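PDB 5MQO: Non-reducing end beta-L-arabinofuranosidase from Bacteroides thetaiotaomicron, which probably hydrolyses glycosidic bonds in plant pectin as a glycoside hydrolase of family GH127, acting as an aceric acidase. Local coordinates for residues R516-K521 with G570-L575; G487-T492 with L503-D508; L544-Q549 with V563-K568. One frame throughout, in Å; residues are numbered along the deposited sequence.

How the contacts relate
All three contacts lie in the GH127 middle domain and share one antiparallel sheet, to which contact 3 contributes strand 542-546; strands 489-494, 500-506, 514-521, 572-577 and 542-546 lie next to one another in that order. Contact 2 joins the first two and contact 1 the third and fourth; Thr518 O and Arg516 O accept from Val504 N and Glu506 N to link them, with centres about 9 Å apart. Contact 3, its centre about 8 Å from that of contact 1, leaves the plane of this sheet and packs strand 542-546 against strand 559-565 of a second one. Trp567 of contact 3 also touches Leu519 and Val573 of contact 1. Contacts 2 and 3, about 16 Å apart between centres, do not touch.

Contact 1 of 3, residues R516-K521 with G570-L575; sequences RVTLNK and GDVVEL
Arg516 slants across Val572, its CG 3.9 Å from Val572 CG1, and then runs alongside Glu574. A bend at chi3 (-64°) brings NE to 3.0 Å from Glu574 OE1, and NH2 reaches the same oxygen at 3.1 Å. The salt bridge is therefore side-on with a single acceptor atom: NE comes on the anti side of OE1 and NH2 on the syn side, both from one face of the carboxylate, whose plane is 17° from that of the guanidinium. An alanine in place of Glu574 would probably leave the Arg516 guanidinium without its close counter-charge and free to turn. NH1 makes a long, weak ion pair with Glu506 OE1.

On the same face Thr518 and Val572 lie side by side, their CG2 atoms 4.0 Å apart. Val517 and Val573, on the other face, form the hydrogen-bonded pair, with Val517 N 2.7 Å from Val573 O. Beyond them Leu519 N bonds to Asp571 O, while Leu519 CD1 packs at 3.6 Å on Asp571 CB. The Asp571 carboxylate accepts from Lys568 N and Asn547 ND2.

Strand 514-521 is flanked by strands 500-506 and 572-577, and a classic beta bulge sets Asn520 and Lys521 both opposite Ala502. Val517 and Val573 pack onto Phe533 of strand 529-535 in the second sheet.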
ATOM      1  N   ARG A 516     -10.531 -20.599   5.995  1.00 60.54           N
ATOM      2  CA  ARG A 516     -11.722 -21.316   5.677  1.00 64.02           C
ATOM      3  C   ARG A 516     -12.672 -20.356   5.013  1.00 63.78           C
ATOM      4  O   ARG A 516     -12.991 -19.302   5.592  1.00 62.34           O
ATOM      5  CB  ARG A 516     -12.365 -21.876   6.940  1.00 67.62           C
ATOM      6  CG  ARG A 516     -13.667 -22.631   6.697  1.00 68.87           C
ATOM      7  CD  ARG A 516     -14.249 -23.086   8.009  1.00 71.02           C
ATOM      8  NE  ARG A 516     -13.374 -24.038   8.671  1.00 72.52           N
ATOM      9  CZ  ARG A 516     -13.605 -24.573   9.866  1.00 71.95           C
ATOM     10  NH1 ARG A 516     -14.702 -24.272  10.560  1.00 70.62           N
ATOM     11  NH2 ARG A 516     -12.725 -25.429  10.361  1.00 71.38           N
ATOM     12  N   VAL A 517     -13.120 -20.750   3.816  1.00 63.02           N
ATOM     13  CA  VAL A 517     -14.148 -20.048   3.068  1.00 63.63           C
ATOM     14  C   VAL A 517     -15.411 -20.906   3.113  1.00 64.39           C
ATOM     15  O   VAL A 517     -15.415 -22.077   2.719  1.00 64.29           O
ATOM     16  CB  VAL A 517     -13.687 -19.724   1.623  1.00 63.14           C
ATOM     17  CG1 VAL A 517     -14.787 -19.029   0.821  1.00 62.76           C
ATOM     18  CG2 VAL A 517     -12.464 -18.820   1.692  1.00 63.41           C
ATOM     19  N   THR A 518     -16.474 -20.312   3.632  1.00 65.06           N
ATOM     20  CA  THR A 518     -17.745 -20.983   3.775  1.00 67.84           C
ATOM     21  C   THR A 518     -18.725 -20.249   2.881  1.00 66.70           C
ATOM     22  O   THR A 518     -18.816 -19.033   2.980  1.00 65.09           O
ATOM     23  CB  THR A 518     -18.226 -20.917   5.233  1.00 69.05           C
ATOM     24  OG1 THR A 518     -17.170 -21.355   6.116  1.00 71.39           O
ATOM     25  CG2 THR A 518     -19.469 -21.764   5.417  1.00 69.19           C
ATOM     26  N   LEU A 519     -19.452 -20.989   2.037  1.00 67.24           N
ATOM     27  CA  LEU A 519     -20.474 -20.426   1.139  1.00 67.47           C
ATOM     28  C   LEU A 519     -21.871 -20.381   1.725  1.00 67.69           C
ATOM     29  O   LEU A 519     -22.509 -21.419   1.791  1.00 67.27           O
ATOM     30  CB  LEU A 519     -20.548 -21.276  -0.113  1.00 69.26           C
ATOM     31  CG  LEU A 519     -19.303 -21.135  -0.967  1.00 72.54           C
ATOM     32  CD1 LEU A 519     -19.178 -22.364  -1.833  1.00 74.94           C
ATOM     33  CD2 LEU A 519     -19.354 -19.859  -1.816  1.00 72.45           C
ATOM     34  N   ASN A 520     -22.358 -19.196   2.114  1.00 70.36           N
ATOM     35  CA  ASN A 520     -23.715 -19.064   2.679  1.00 74.43           C
ATOM     36  C   ASN A 520     -24.762 -19.118   1.614  1.00 74.90           C
ATOM     37  O   ASN A 520     -25.587 -19.988   1.648  1.00 80.66           O
ATOM     38  CB  ASN A 520     -23.920 -17.771   3.449  1.00 76.42           C
ATOM     39  CG  ASN A 520     -23.072 -17.678   4.690  1.00 80.34           C
ATOM     40  OD1 ASN A 520     -22.870 -16.577   5.203  1.00 90.52           O
ATOM     41  ND2 ASN A 520     -22.557 -18.804   5.179  1.00 78.50           N
ATOM     42  N   LYS A 521     -24.745 -18.177   0.683  1.00 78.41           N
ATOM     43  CA  LYS A 521     -25.739 -18.133  -0.393  1.00 84.19           C
ATOM     44  C   LYS A 521     -25.035 -18.324  -1.708  1.00 82.66           C
ATOM     45  O   LYS A 521     -24.008 -17.689  -1.954  1.00 85.61           O
ATOM     46  CB  LYS A 521     -26.513 -16.810  -0.391  1.00 88.84           C
ATOM     47  CG  LYS A 521     -27.046 -16.450   0.992  1.00 95.03           C
ATOM     48  CD  LYS A 521     -28.430 -15.827   0.967  1.00100.86           C
ATOM     49  CE  LYS A 521     -29.241 -16.349   2.150  1.00105.93           C
ATOM     50  NZ  LYS A 521     -30.577 -15.700   2.212  1.00109.44           N
ATOM     51  N   GLY A 570     -23.580 -23.875   1.889  1.00 83.70           N
ATOM     52  CA  GLY A 570     -22.902 -24.536   2.982  1.00 79.66           C
ATOM     53  C   GLY A 570     -21.593 -25.212   2.648  1.00 78.61           C
ATOM     54  O   GLY A 570     -20.964 -25.765   3.554  1.00 76.63           O
ATOM     55  N   ASP A 571     -21.156 -25.184   1.380  1.00 77.52           N
ATOM     56  CA  ASP A 571     -19.821 -25.735   1.031  1.00 76.38           C
ATOM     57  C   ASP A 571     -18.722 -24.983   1.812  1.00 73.12           C
ATOM     58  O   ASP A 571     -18.893 -23.818   2.248  1.00 68.07           O
ATOM     59  CB  ASP A 571     -19.526 -25.732  -0.499  1.00 75.77           C
ATOM     60  CG  ASP A 571     -20.272 -26.853  -1.284  1.00 78.20           C
ATOM     61  OD1 ASP A 571     -20.566 -27.924  -0.727  1.00 78.53           O
ATOM     62  OD2 ASP A 571     -20.561 -26.667  -2.486  1.00 77.88           O
ATOM     63  N   VAL A 572     -17.609 -25.685   2.006  1.00 71.88           N
ATOM     64  CA  VAL A 572     -16.493 -25.199   2.810  1.00 69.08           C
ATOM     65  C   VAL A 572     -15.194 -25.515   2.091  1.00 68.03           C
ATOM     66  O   VAL A 572     -14.896 -26.676   1.854  1.00 69.99           O
ATOM     67  CB  VAL A 572     -16.517 -25.876   4.194  1.00 70.03           C
ATOM     68  CG1 VAL A 572     -15.171 -25.800   4.906  1.00 71.45           C
ATOM     69  CG2 VAL A 572     -17.610 -25.261   5.056  1.00 70.81           C
ATOM     70  N   VAL A 573     -14.431 -24.484   1.744  1.00 66.07           N
ATOM     71  CA  VAL A 573     -13.049 -24.651   1.303  1.00 65.26           C
ATOM     72  C   VAL A 573     -12.107 -24.218   2.429  1.00 65.39           C
ATOM     73  O   VAL A 573     -12.393 -23.265   3.167  1.00 61.32           O
ATOM     74  CB  VAL A 573     -12.728 -23.800   0.062  1.00 65.68           C
ATOM     75  CG1 VAL A 573     -11.412 -24.254  -0.565  1.00 67.21           C
ATOM     76  CG2 VAL A 573     -13.843 -23.885  -0.957  1.00 64.42           C
ATOM     77  N   GLU A 574     -10.978 -24.911   2.535  1.00 68.92           N
ATOM     78  CA  GLU A 574     -10.025 -24.677   3.606  1.00 72.63           C
ATOM     79  C   GLU A 574      -8.577 -24.743   3.095  1.00 73.88           C
ATOM     80  O   GLU A 574      -8.058 -25.809   2.761  1.00 76.75           O
ATOM     81  CB  GLU A 574     -10.255 -25.664   4.751  1.00 76.74           C
ATOM     82  CG  GLU A 574      -9.689 -25.196   6.084  1.00 79.95           C
ATOM     83  CD  GLU A 574     -10.094 -26.092   7.240  1.00 81.91           C
ATOM     84  OE1 GLU A 574     -11.267 -26.008   7.680  1.00 81.49           O
ATOM     85  OE2 GLU A 574      -9.229 -26.881   7.690  1.00 80.86           O
ATOM     86  N   LEU A 575      -7.941 -23.574   3.027  1.00 73.90           N
ATOM     87  CA  LEU A 575      -6.543 -23.446   2.649  1.00 68.83           C
ATOM     88  C   LEU A 575      -5.731 -23.594   3.901  1.00 66.38           C
ATOM     89  O   LEU A 575      -6.013 -22.906   4.880  1.00 63.88           O
ATOM     90  CB  LEU A 575      -6.322 -22.067   2.061  1.00 69.57           C
ATOM     91  CG  LEU A 575      -4.910 -21.729   1.592  1.00 72.62           C
ATOM     92  CD1 LEU A 575      -4.444 -22.650   0.473  1.00 74.62           C
ATOM     93  CD2 LEU A 575      -4.852 -20.279   1.145  1.00 71.19           C
TER

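Contact 2 of 3, residues G487-T492 with L503-D508; sequences GANTLT and LVQETD
Asn489 and Gln505 meet through backbone and side chain alike. In the backbone they are a hydrogen-bonded antiparallel pair: Gln505 N gives a nearly straight bond to Asn489 O at 2.8 Å, and Asn489 N returns one to Gln505 O at 3.1 Å. Two residues along, Leu491 and Leu503 repeat the pattern, with Leu503 N 2.7 Å from Leu491 O. Thr490 and Val504 sit between them as a non-hydrogen-bonded pair, where the CA of Thr490 makes a CA-H...O contact with Leu503 O.

These bonds build a beta hairpin of strands 489-494 and 500-506, whose stretches 489-492 and 503-506 run antiparallel at 161°, and the hairpin forms part of the large antiparallel sheet of the GH127 middle domain. Strand 44-46 from the start of the chain lies along its first strand, and strand 514-521 along its second.

The polar side-chain contacts are weaker. With chi1 at 71°, Asn489 CG sits between the backbone N and the carbonyl carbon, and the amide lies against Gln505, with OD1 3.5 Å from Gln505 CB. ND2 gives a weak bond to Gln505 OE1 at 3.3 Å, the two amides turned 60° from each other, and a second weak one, strongly bent, to Gly487 O. Asn489 has its stronger partner in the Tyr474 hydroxyl, hydrogen-bonded to OD1; the same hydroxyl makes a weak bond with Gln505 OE1, so both buried amides turn to the same phenol.

Apolar contact comes from Leu491 CB, 3.9 Å from Leu503 CD1, with Tyr474 touching both leucines. At the other end Thr507 CG2 rests 3.7 Å from Gly487 C, while Thr507 OG1 is hydrogen-bonded to Asn514 O and Tyr509 N.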
ATOM      1  N   GLY A 487      -7.975 -12.657   5.586  1.00 61.73           N
ATOM      2  CA  GLY A 487      -8.416 -11.959   6.799  1.00 61.42           C
ATOM      3  C   GLY A 487      -9.893 -12.272   7.022  1.00 62.09           C
ATOM      4  O   GLY A 487     -10.654 -12.462   6.059  1.00 57.83           O
ATOM      5  N   ALA A 488     -10.298 -12.337   8.287  1.00 61.56           N
ATOM      6  CA  ALA A 488     -11.652 -12.723   8.617  1.00 59.87           C
ATOM      7  C   ALA A 488     -12.598 -11.680   8.061  1.00 59.57           C
ATOM      8  O   ALA A 488     -12.401 -10.493   8.315  1.00 59.81           O
ATOM      9  CB  ALA A 488     -11.813 -12.824  10.113  1.00 61.50           C
ATOM     10  N   ASN A 489     -13.601 -12.127   7.295  1.00 57.46           N
ATOM     11  CA  ASN A 489     -14.521 -11.236   6.614  1.00 56.02           C
ATOM     12  C   ASN A 489     -15.813 -11.914   6.125  1.00 55.31           C
ATOM     13  O   ASN A 489     -15.867 -13.127   5.973  1.00 51.75           O
ATOM     14  CB  ASN A 489     -13.811 -10.592   5.404  1.00 57.30           C
ATOM     15  CG  ASN A 489     -13.552 -11.584   4.263  1.00 58.85           C
ATOM     16  OD1 ASN A 489     -14.483 -12.124   3.644  1.00 61.39           O
ATOM     17  ND2 ASN A 489     -12.295 -11.802   3.964  1.00 57.82           N
ATOM     18  N   THR A 490     -16.834 -11.096   5.854  1.00 57.14           N
ATOM     19  CA  THR A 490     -17.927 -11.475   4.959  1.00 59.42           C
ATOM     20  C   THR A 490     -17.751 -10.843   3.570  1.00 61.38           C
ATOM     21  O   THR A 490     -17.264  -9.727   3.447  1.00 63.06           O
ATOM     22  CB  THR A 490     -19.298 -11.031   5.491  1.00 59.13           C
ATOM     23  OG1 THR A 490     -19.307  -9.612   5.640  1.00 60.16           O
ATOM     24  CG2 THR A 490     -19.613 -11.691   6.813  1.00 58.44           C
ATOM     25  N   LEU A 491     -18.157 -11.575   2.536  1.00 62.79           N
ATOM     26  CA  LEU A 491     -18.351 -11.037   1.199  1.00 62.74           C
ATOM     27  C   LEU A 491     -19.745 -11.377   0.697  1.00 63.70           C
ATOM     28  O   LEU A 491     -20.090 -12.558   0.645  1.00 62.00           O
ATOM     29  CB  LEU A 491     -17.340 -11.641   0.237  1.00 64.17           C
ATOM     30  CG  LEU A 491     -17.606 -11.501  -1.269  1.00 64.64           C
ATOM     31  CD1 LEU A 491     -17.697 -10.038  -1.683  1.00 66.96           C
ATOM     32  CD2 LEU A 491     -16.497 -12.201  -2.022  1.00 64.76           C
ATOM     33  N   THR A 492     -20.516 -10.347   0.320  1.00 66.35           N
ATOM     34  CA  THR A 492     -21.776 -10.498  -0.422  1.00 69.70           C
ATOM     35  C   THR A 492     -21.734  -9.647  -1.698  1.00 69.16           C
ATOM     36  O   THR A 492     -21.863  -8.423  -1.665  1.00 63.50           O
ATOM     37  CB  THR A 492     -23.005 -10.129   0.434  1.00 73.79           C
ATOM     38  OG1 THR A 492     -23.012  -8.731   0.675  1.00 75.34           O
ATOM     39  CG2 THR A 492     -22.958 -10.820   1.809  1.00 77.04           C
ATOM     40  N   LEU A 503     -20.315 -15.181   1.047  1.00 68.01           N
ATOM     41  CA  LEU A 503     -19.453 -16.141   1.708  1.00 68.30           C
ATOM     42  C   LEU A 503     -18.839 -15.581   2.991  1.00 66.27           C
ATOM     43  O   LEU A 503     -18.877 -14.390   3.260  1.00 63.99           O
ATOM     44  CB  LEU A 503     -18.422 -16.723   0.731  1.00 68.78           C
ATOM     45  CG  LEU A 503     -17.453 -15.783  -0.001  1.00 69.96           C
ATOM     46  CD1 LEU A 503     -16.277 -15.358   0.873  1.00 69.27           C
ATOM     47  CD2 LEU A 503     -16.937 -16.447  -1.266  1.00 70.20           C
ATOM     48  N   VAL A 504     -18.335 -16.488   3.804  1.00 66.25           N
ATOM     49  CA  VAL A 504     -17.753 -16.156   5.090  1.00 66.40           C
ATOM     50  C   VAL A 504     -16.341 -16.732   5.147  1.00 66.73           C
ATOM     51  O   VAL A 504     -16.132 -17.930   4.904  1.00 69.63           O
ATOM     52  CB  VAL A 504     -18.591 -16.705   6.260  1.00 63.55           C
ATOM     53  CG1 VAL A 504     -18.102 -16.129   7.577  1.00 62.61           C
ATOM     54  CG2 VAL A 504     -20.045 -16.339   6.057  1.00 64.96           C
ATOM     55  N   GLN A 505     -15.384 -15.864   5.474  1.00 65.90           N
ATOM     56  CA  GLN A 505     -13.979 -16.219   5.546  1.00 64.35           C
ATOM     57  C   GLN A 505     -13.597 -16.227   7.006  1.00 63.08           C
ATOM     58  O   GLN A 505     -13.795 -15.225   7.688  1.00 62.80           O
ATOM     59  CB  GLN A 505     -13.140 -15.191   4.779  1.00 64.29           C
ATOM     60  CG  GLN A 505     -11.625 -15.449   4.858  1.00 64.60           C
ATOM     61  CD  GLN A 505     -10.843 -14.939   3.655  1.00 60.53           C
ATOM     62  OE1 GLN A 505     -11.404 -14.633   2.610  1.00 64.20           O
ATOM     63  NE2 GLN A 505      -9.564 -14.873   3.792  1.00 56.55           N
ATOM     64  N   GLU A 506     -13.065 -17.348   7.486  1.00 61.95           N
ATOM     65  CA  GLU A 506     -12.618 -17.447   8.869  1.00 62.97           C
ATOM     66  C   GLU A 506     -11.150 -17.794   8.857  1.00 61.00           C
ATOM     67  O   GLU A 506     -10.751 -18.712   8.148  1.00 59.77           O
ATOM     68  CB  GLU A 506     -13.412 -18.507   9.609  1.00 67.18           C
ATOM     69  CG  GLU A 506     -14.915 -18.465   9.320  1.00 71.38           C
ATOM     70  CD  GLU A 506     -15.709 -19.367  10.252  1.00 74.54           C
ATOM     71  OE1 GLU A 506     -15.832 -20.587   9.972  1.00 74.64           O
ATOM     72  OE2 GLU A 506     -16.188 -18.843  11.278  1.00 75.10           O
ATOM     73  N   THR A 507     -10.353 -17.032   9.610  1.00 60.07           N
ATOM     74  CA  THR A 507      -8.898 -17.257   9.730  1.00 60.28           C
ATOM     75  C   THR A 507      -8.269 -16.312  10.750  1.00 60.81           C
ATOM     76  O   THR A 507      -8.807 -15.223  10.960  1.00 61.47           O
ATOM     77  CB  THR A 507      -8.176 -17.040   8.398  1.00 59.83           C
ATOM     78  OG1 THR A 507      -6.780 -17.234   8.606  1.00 58.52           O
ATOM     79  CG2 THR A 507      -8.454 -15.614   7.812  1.00 59.18           C
ATOM     80  N   ASP A 508      -7.145 -16.700  11.363  1.00 61.30           N
ATOM     81  CA  ASP A 508      -6.461 -15.794  12.310  1.00 64.03           C
ATOM     82  C   ASP A 508      -5.259 -15.117  11.640  1.00 62.43           C
ATOM     83  O   ASP A 508      -4.436 -14.498  12.305  1.00 59.20           O
ATOM     84  CB  ASP A 508      -6.076 -16.496  13.636  1.00 66.69           C
ATOM     85  CG  ASP A 508      -5.736 -15.487  14.802  1.00 70.24           C
ATOM     86  OD1 ASP A 508      -6.318 -14.374  14.866  1.00 69.57           O
ATOM     87  OD2 ASP A 508      -4.875 -15.813  15.673  1.00 72.88           O
TER

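Contact 3 of 3, residues L544-Q549 with V563-K568; sequences LTVNGQ and VNRTWK
Val563 meets Leu544 and Val546 with one methyl each. Its CG2 lies 3.8 Å from Leu544 CD1, the two side chains passing with opposed directions, while CG1 approaches Val546 CG2 at 4.1 Å. Arg565 follows on the same side of the strand and reaches Val546 tip to tip. Its chain is bent at chi2 (71°) and chi3 (62°), and the guanidinium meets the two methyls with one nitrogen each: NH1 is 3.3 Å from Val546 CG1 and NH2 3.6 Å from Val546 CG2. No hydrogen bond crosses here, so packing alone carries the contact. Trp567 adds its CZ3, 4.1 Å from Val546 CG1, and one face of its indole takes Arg565 CB, offset toward the rim. The ring is anchored by NE1, which is hydrogen-bonded to Phe529 O.

Val546 also opens a type I' turn that ends at Gln549. The segments' strands run almost in the same direction, 14° apart, but their axes stay 10.5 Å from each other, the spacing of two sheets packed face to face. Strand 542-546 pairs with strand 572-577 in the antiparallel sheet, and strand 559-565 pairs with strand 529-535 in the other.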
ATOM      1  N   LEU A 544      -5.175 -27.672   0.080  1.00 75.70           N
ATOM      2  CA  LEU A 544      -6.617 -27.408   0.056  1.00 76.77           C
ATOM      3  C   LEU A 544      -7.487 -28.608   0.478  1.00 78.56           C
ATOM      4  O   LEU A 544      -7.111 -29.775   0.309  1.00 81.25           O
ATOM      5  CB  LEU A 544      -7.029 -26.999  -1.349  1.00 77.03           C
ATOM      6  CG  LEU A 544      -6.576 -25.612  -1.799  1.00 77.14           C
ATOM      7  CD1 LEU A 544      -6.764 -25.494  -3.303  1.00 77.88           C
ATOM      8  CD2 LEU A 544      -7.340 -24.507  -1.084  1.00 75.79           C
ATOM      9  N   THR A 545      -8.658 -28.302   1.032  1.00 78.33           N
ATOM     10  CA  THR A 545      -9.716 -29.297   1.235  1.00 78.05           C
ATOM     11  C   THR A 545     -11.053 -28.682   0.813  1.00 76.12           C
ATOM     12  O   THR A 545     -11.202 -27.459   0.823  1.00 72.28           O
ATOM     13  CB  THR A 545      -9.773 -29.807   2.696  1.00 77.22           C
ATOM     14  OG1 THR A 545     -10.228 -28.758   3.561  1.00 78.06           O
ATOM     15  CG2 THR A 545      -8.402 -30.320   3.157  1.00 74.53           C
ATOM     16  N   VAL A 546     -11.992 -29.526   0.382  1.00 76.57           N
ATOM     17  CA  VAL A 546     -13.378 -29.090   0.131  1.00 76.75           C
ATOM     18  C   VAL A 546     -14.377 -29.979   0.873  1.00 77.93           C
ATOM     19  O   VAL A 546     -14.530 -31.173   0.571  1.00 80.38           O
ATOM     20  CB  VAL A 546     -13.761 -29.030  -1.360  1.00 73.76           C
ATOM     21  CG1 VAL A 546     -15.055 -28.240  -1.522  1.00 72.49           C
ATOM     22  CG2 VAL A 546     -12.655 -28.395  -2.178  1.00 72.70           C
ATOM     23  N   ASN A 547     -15.058 -29.365   1.838  1.00 77.90           N
ATOM     24  CA  ASN A 547     -15.847 -30.054   2.845  1.00 77.87           C
ATOM     25  C   ASN A 547     -15.054 -31.168   3.563  1.00 77.25           C
ATOM     26  O   ASN A 547     -15.599 -32.226   3.861  1.00 82.68           O
ATOM     27  CB  ASN A 547     -17.150 -30.577   2.232  1.00 80.43           C
ATOM     28  CG  ASN A 547     -18.084 -29.462   1.776  1.00 81.96           C
ATOM     29  OD1 ASN A 547     -18.460 -28.592   2.567  1.00 80.10           O
ATOM     30  ND2 ASN A 547     -18.502 -29.514   0.506  1.00 82.35           N
ATOM     31  N   GLY A 548     -13.772 -30.912   3.841  1.00 74.91           N
ATOM     32  CA  GLY A 548     -12.853 -31.905   4.426  1.00 72.47           C
ATOM     33  C   GLY A 548     -12.101 -32.843   3.478  1.00 72.98           C
ATOM     34  O   GLY A 548     -11.243 -33.599   3.932  1.00 70.54           O
ATOM     35  N   GLN A 549     -12.400 -32.795   2.175  1.00 76.18           N
ATOM     36  CA  GLN A 549     -11.871 -33.752   1.190  1.00 80.40           C
ATOM     37  C   GLN A 549     -10.748 -33.119   0.360  1.00 85.01           C
ATOM     38  O   GLN A 549     -10.953 -32.036  -0.195  1.00 92.56           O
ATOM     39  CB  GLN A 549     -13.015 -34.228   0.300  1.00 81.44           C
ATOM     40  CG  GLN A 549     -14.256 -34.646   1.104  1.00 85.81           C
ATOM     41  CD  GLN A 549     -13.950 -35.636   2.262  1.00 87.51           C
ATOM     42  OE1 GLN A 549     -14.162 -35.338   3.463  1.00 85.12           O
ATOM     43  NE2 GLN A 549     -13.440 -36.814   1.900  1.00 86.85           N
ATOM     44  N   VAL A 563     -10.229 -23.707  -7.926  1.00 71.97           N
ATOM     45  CA  VAL A 563     -11.123 -24.793  -7.491  1.00 74.03           C
ATOM     46  C   VAL A 563     -12.433 -24.645  -8.256  1.00 72.47           C
ATOM     47  O   VAL A 563     -13.296 -23.890  -7.832  1.00 70.14           O
ATOM     48  CB  VAL A 563     -11.355 -24.777  -5.951  1.00 74.99           C
ATOM     49  CG1 VAL A 563     -12.189 -25.971  -5.502  1.00 76.43           C
ATOM     50  CG2 VAL A 563     -10.030 -24.805  -5.204  1.00 76.49           C
ATOM     51  N   ASN A 564     -12.559 -25.327  -9.398  1.00 73.36           N
ATOM     52  CA  ASN A 564     -13.769 -25.223 -10.215  1.00 76.14           C
ATOM     53  C   ASN A 564     -14.769 -26.306  -9.834  1.00 80.50           C
ATOM     54  O   ASN A 564     -14.436 -27.485  -9.809  1.00 81.60           O
ATOM     55  CB  ASN A 564     -13.462 -25.303 -11.701  1.00 75.41           C
ATOM     56  CG  ASN A 564     -14.676 -24.942 -12.557  1.00 76.33           C
ATOM     57  OD1 ASN A 564     -15.205 -23.815 -12.489  1.00 71.95           O
ATOM     58  ND2 ASN A 564     -15.130 -25.895 -13.363  1.00 78.74           N
ATOM     59  N   ARG A 565     -16.005 -25.892  -9.572  1.00 84.80           N
ATOM     60  CA  ARG A 565     -16.968 -26.704  -8.835  1.00 86.42           C
ATOM     61  C   ARG A 565     -18.357 -26.079  -8.993  1.00 85.18           C
ATOM     62  O   ARG A 565     -18.481 -24.865  -9.129  1.00 85.68           O
ATOM     63  CB  ARG A 565     -16.548 -26.708  -7.360  1.00 90.43           C
ATOM     64  CG  ARG A 565     -17.319 -27.621  -6.430  1.00 99.19           C
ATOM     65  CD  ARG A 565     -16.999 -29.085  -6.691  1.00108.04           C
ATOM     66  NE  ARG A 565     -15.581 -29.384  -6.450  1.00111.30           N
ATOM     67  CZ  ARG A 565     -15.053 -29.795  -5.292  1.00112.15           C
ATOM     68  NH1 ARG A 565     -15.816 -29.985  -4.209  1.00113.00           N
ATOM     69  NH2 ARG A 565     -13.736 -30.022  -5.218  1.00109.18           N
ATOM     70  N   THR A 566     -19.403 -26.900  -8.999  1.00 85.30           N
ATOM     71  CA  THR A 566     -20.775 -26.380  -8.910  1.00 83.58           C
ATOM     72  C   THR A 566     -21.032 -26.244  -7.416  1.00 81.95           C
ATOM     73  O   THR A 566     -21.287 -27.229  -6.732  1.00 83.94           O
ATOM     74  CB  THR A 566     -21.830 -27.281  -9.614  1.00 80.81           C
ATOM     75  OG1 THR A 566     -21.505 -27.408 -11.000  1.00 76.84           O
ATOM     76  CG2 THR A 566     -23.221 -26.665  -9.522  1.00 78.98           C
ATOM     77  N   TRP A 567     -20.921 -25.022  -6.914  1.00 81.26           N
ATOM     78  CA  TRP A 567     -20.935 -24.777  -5.467  1.00 79.61           C
ATOM     79  C   TRP A 567     -22.372 -24.786  -4.978  1.00 80.18           C
ATOM     80  O   TRP A 567     -23.246 -24.190  -5.611  1.00 77.70           O
ATOM     81  CB  TRP A 567     -20.254 -23.429  -5.108  1.00 75.32           C
ATOM     82  CG  TRP A 567     -18.833 -23.327  -5.566  1.00 70.98           C
ATOM     83  CD1 TRP A 567     -18.387 -22.815  -6.754  1.00 70.98           C
ATOM     84  CD2 TRP A 567     -17.671 -23.769  -4.864  1.00 68.24           C
ATOM     85  NE1 TRP A 567     -17.024 -22.913  -6.830  1.00 68.99           N
ATOM     86  CE2 TRP A 567     -16.560 -23.499  -5.679  1.00 67.74           C
ATOM     87  CE3 TRP A 567     -17.460 -24.372  -3.617  1.00 67.71           C
ATOM     88  CZ2 TRP A 567     -15.257 -23.800  -5.283  1.00 65.31           C
ATOM     89  CZ3 TRP A 567     -16.185 -24.669  -3.233  1.00 66.09           C
ATOM     90  CH2 TRP A 567     -15.092 -24.374  -4.060  1.00 65.95           C
ATOM     91  N   LYS A 568     -22.590 -25.478  -3.860  1.00 85.47           N
ATOM     92  CA  LYS A 568     -23.883 -25.545  -3.172  1.00 91.34           C
ATOM     93  C   LYS A 568     -23.785 -24.708  -1.915  1.00 88.79           C
ATOM     94  O   LYS A 568     -22.686 -24.524  -1.376  1.00 85.90           O
ATOM     95  CB  LYS A 568     -24.217 -26.996  -2.739  1.00 98.00           C
ATOM     96  CG  LYS A 568     -24.026 -28.093  -3.787  1.00101.47           C
ATOM     97  CD  LYS A 568     -25.013 -27.985  -4.949  1.00106.01           C
ATOM     98  CE  LYS A 568     -24.487 -28.630  -6.234  1.00109.10           C
ATOM     99  NZ  LYS A 568     -23.895 -29.992  -6.044  1.00110.00           N
TER